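Local coordinates for iron-regulated outer membrane protein (Neisseria meningitidis, PDB 4B7O) that serves as a TonB-dependent iron transporter of the outer membrane, probably taking up iron-siderophore complexes into the periplasm, at residues Thr108-Gly113 against Ser556-Thr561. Residues are numbered along the deposited sequence; the frame is centred on the assembly and turned at random.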
loop_
_atom_site.group_PDB
_atom_site.type_symbol
_atom_site.label_atom_id
_atom_site.label_comp_id
_atom_site.label_asym_id
_atom_site.label_seq_id
_atom_site.Cartn_x
_atom_site.Cartn_y
_atom_site.Cartn_z
ATOM N N THR A 108 6.119 1.081 -4.673
ATOM C CA THR A 108 7.281 1.423 -3.883
ATOM C C THR A 108 7.182 2.813 -3.308
ATOM O O THR A 108 6.571 3.726 -3.868
ATOM C CB THR A 108 8.600 1.235 -4.651
ATOM O OG1 THR A 108 8.597 2.080 -5.794
ATOM C CG2 THR A 108 8.709 -0.184 -5.110
ATOM N N LEU A 109 7.790 2.943 -2.170
ATOM C CA LEU A 109 7.757 4.143 -1.404
ATOM C C LEU A 109 9.203 4.363 -1.063
ATOM O O LEU A 109 9.822 3.486 -0.433
ATOM C CB LEU A 109 6.952 3.900 -0.150
ATOM C CG LEU A 109 6.797 5.065 0.817
ATOM C CD1 LEU A 109 6.134 6.251 0.095
ATOM C CD2 LEU A 109 5.977 4.581 2.013
ATOM N N ARG A 110 9.762 5.481 -1.551
ATOM C CA ARG A 110 11.198 5.721 -1.428
ATOM C C ARG A 110 11.998 4.538 -1.892
ATOM O O ARG A 110 13.022 4.219 -1.310
ATOM C CB ARG A 110 11.567 6.008 0.027
ATOM C CG ARG A 110 11.257 7.426 0.476
ATOM C CD ARG A 110 11.393 7.603 1.993
ATOM N NE ARG A 110 11.127 9.020 2.349
ATOM C CZ ARG A 110 11.176 9.525 3.566
ATOM N NH1 ARG A 110 11.468 8.737 4.599
ATOM N NH2 ARG A 110 10.906 10.820 3.751
ATOM N N GLY A 111 11.531 3.894 -2.953
ATOM C CA GLY A 111 12.189 2.698 -3.495
ATOM C C GLY A 111 11.929 1.402 -2.741
ATOM O O GLY A 111 12.422 0.367 -3.138
ATOM N N MET A 112 11.195 1.430 -1.632
ATOM C CA MET A 112 11.024 0.195 -0.866
ATOM C C MET A 112 9.693 -0.345 -1.223
ATOM O O MET A 112 8.747 0.445 -1.427
ATOM C CB MET A 112 11.114 0.441 0.614
ATOM C CG MET A 112 12.421 1.042 1.060
ATOM S SD MET A 112 13.822 -0.064 0.765
ATOM C CE MET A 112 13.509 -1.354 1.934
ATOM N N GLY A 113 9.618 -1.667 -1.385
ATOM C CA GLY A 113 8.388 -2.283 -1.933
ATOM C C GLY A 113 7.395 -2.761 -0.864
ATOM O O GLY A 113 7.626 -2.579 0.354
ATOM N N SER A 556 12.822 16.852 2.713
ATOM C CA SER A 556 13.209 15.850 3.638
ATOM C C SER A 556 14.485 15.296 3.125
ATOM O O SER A 556 14.716 15.335 1.937
ATOM C CB SER A 556 12.204 14.690 3.658
ATOM O OG SER A 556 11.108 14.925 4.546
ATOM N N TYR A 557 15.310 14.763 4.025
ATOM C CA TYR A 557 16.418 13.911 3.672
ATOM C C TYR A 557 16.443 12.764 4.656
ATOM O O TYR A 557 16.310 12.988 5.832
ATOM C CB TYR A 557 17.734 14.646 3.720
ATOM C CG TYR A 557 18.721 13.975 2.845
ATOM C CD1 TYR A 557 19.338 12.784 3.234
ATOM C CD2 TYR A 557 18.969 14.467 1.575
ATOM C CE1 TYR A 557 20.252 12.138 2.391
ATOM C CE2 TYR A 557 19.850 13.853 0.727
ATOM C CZ TYR A 557 20.494 12.705 1.139
ATOM O OH TYR A 557 21.335 12.114 0.270
ATOM N N PHE A 558 16.566 11.533 4.182
ATOM C CA PHE A 558 16.410 10.416 5.106
ATOM C C PHE A 558 17.545 9.442 4.961
ATOM O O PHE A 558 18.136 9.348 3.913
ATOM C CB PHE A 558 15.079 9.680 4.885
ATOM C CG PHE A 558 14.933 9.161 3.502
ATOM C CD1 PHE A 558 15.478 7.922 3.166
ATOM C CD2 PHE A 558 14.327 9.950 2.522
ATOM C CE1 PHE A 558 15.371 7.426 1.872
ATOM C CE2 PHE A 558 14.226 9.479 1.223
ATOM C CZ PHE A 558 14.751 8.220 0.900
ATOM N N TRP A 559 17.868 8.751 6.035
ATOM C CA TRP A 559 18.867 7.698 5.939
ATOM C C TRP A 559 18.347 6.526 6.671
ATOM O O TRP A 559 17.813 6.663 7.798
ATOM C CB TRP A 559 20.095 8.095 6.643
ATOM C CG TRP A 559 20.815 9.267 6.061
ATOM C CD1 TRP A 559 21.877 9.233 5.200
ATOM C CD2 TRP A 559 20.574 10.683 6.344
ATOM N NE1 TRP A 559 22.310 10.484 4.925
ATOM C CE2 TRP A 559 21.582 11.407 5.601
ATOM C CE3 TRP A 559 19.659 11.386 7.129
ATOM C CZ2 TRP A 559 21.680 12.791 5.643
ATOM C CZ3 TRP A 559 19.746 12.779 7.178
ATOM C CH2 TRP A 559 20.728 13.470 6.423
ATOM N N GLN A 560 18.484 5.352 6.078
ATOM C CA GLN A 560 17.925 4.235 6.759
ATOM C C GLN A 560 18.778 3.046 6.653
ATOM O O GLN A 560 19.354 2.773 5.623
ATOM C CB GLN A 560 16.532 3.955 6.278
ATOM C CG GLN A 560 15.669 3.331 7.387
ATOM C CD GLN A 560 14.616 2.519 6.738
ATOM O OE1 GLN A 560 13.488 2.424 7.212
ATOM N NE2 GLN A 560 14.968 1.970 5.560
ATOM N N THR A 561 18.904 2.372 7.778
ATOM C CA THR A 561 19.573 1.093 7.853
ATOM C C THR A 561 18.595 0.031 8.357
ATOM O O THR A 561 17.881 0.225 9.370
ATOM C CB THR A 561 20.757 1.164 8.831
ATOM O OG1 THR A 561 21.516 2.298 8.490
ATOM C CG2 THR A 561 21.692 -0.082 8.681
#
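The guanidinium of Arg110 lies flat over one face of Phe558, a cation-pi stack with the centres 4.0 Å apart and the planes only 14° from parallel. The two side chains run past each other in opposite directions: Arg110 CG and CD cover the far end of the ring, near Phe558 CE2 and CZ, while Arg110 CZ and NH1 reach back toward Phe558 CG. A CH-pi contact sets Arg110 CD 3.6 Å from the ring centroid, and Arg110 NE lies 3.3 Å from Phe558 CE2. Arg110 stays extended from CG to NE (chi2 169°, chi3 178°), spanning much of the 9.6 Å between Arg110 CA and Phe558 CA. It leaves from a type I' turn, Leu109 to Met112, which joins two short antiparallel strands of the plug domain; Phe558 points inward from strand 551-567 of the surrounding barrel, the plug-in-barrel fold of TonB-dependent receptors. Past the ring, Arg110 NH2 approaches Ser556 CB obliquely at 4.1 Å and forms salt bridges with Glu541 and Glu593 of the two flanking barrel strands. The two carboxylates probably balance its charge, which lies buried between plug and barrel wall. Ser556 OG accepts a hydrogen bond from the backbone N of Ser65.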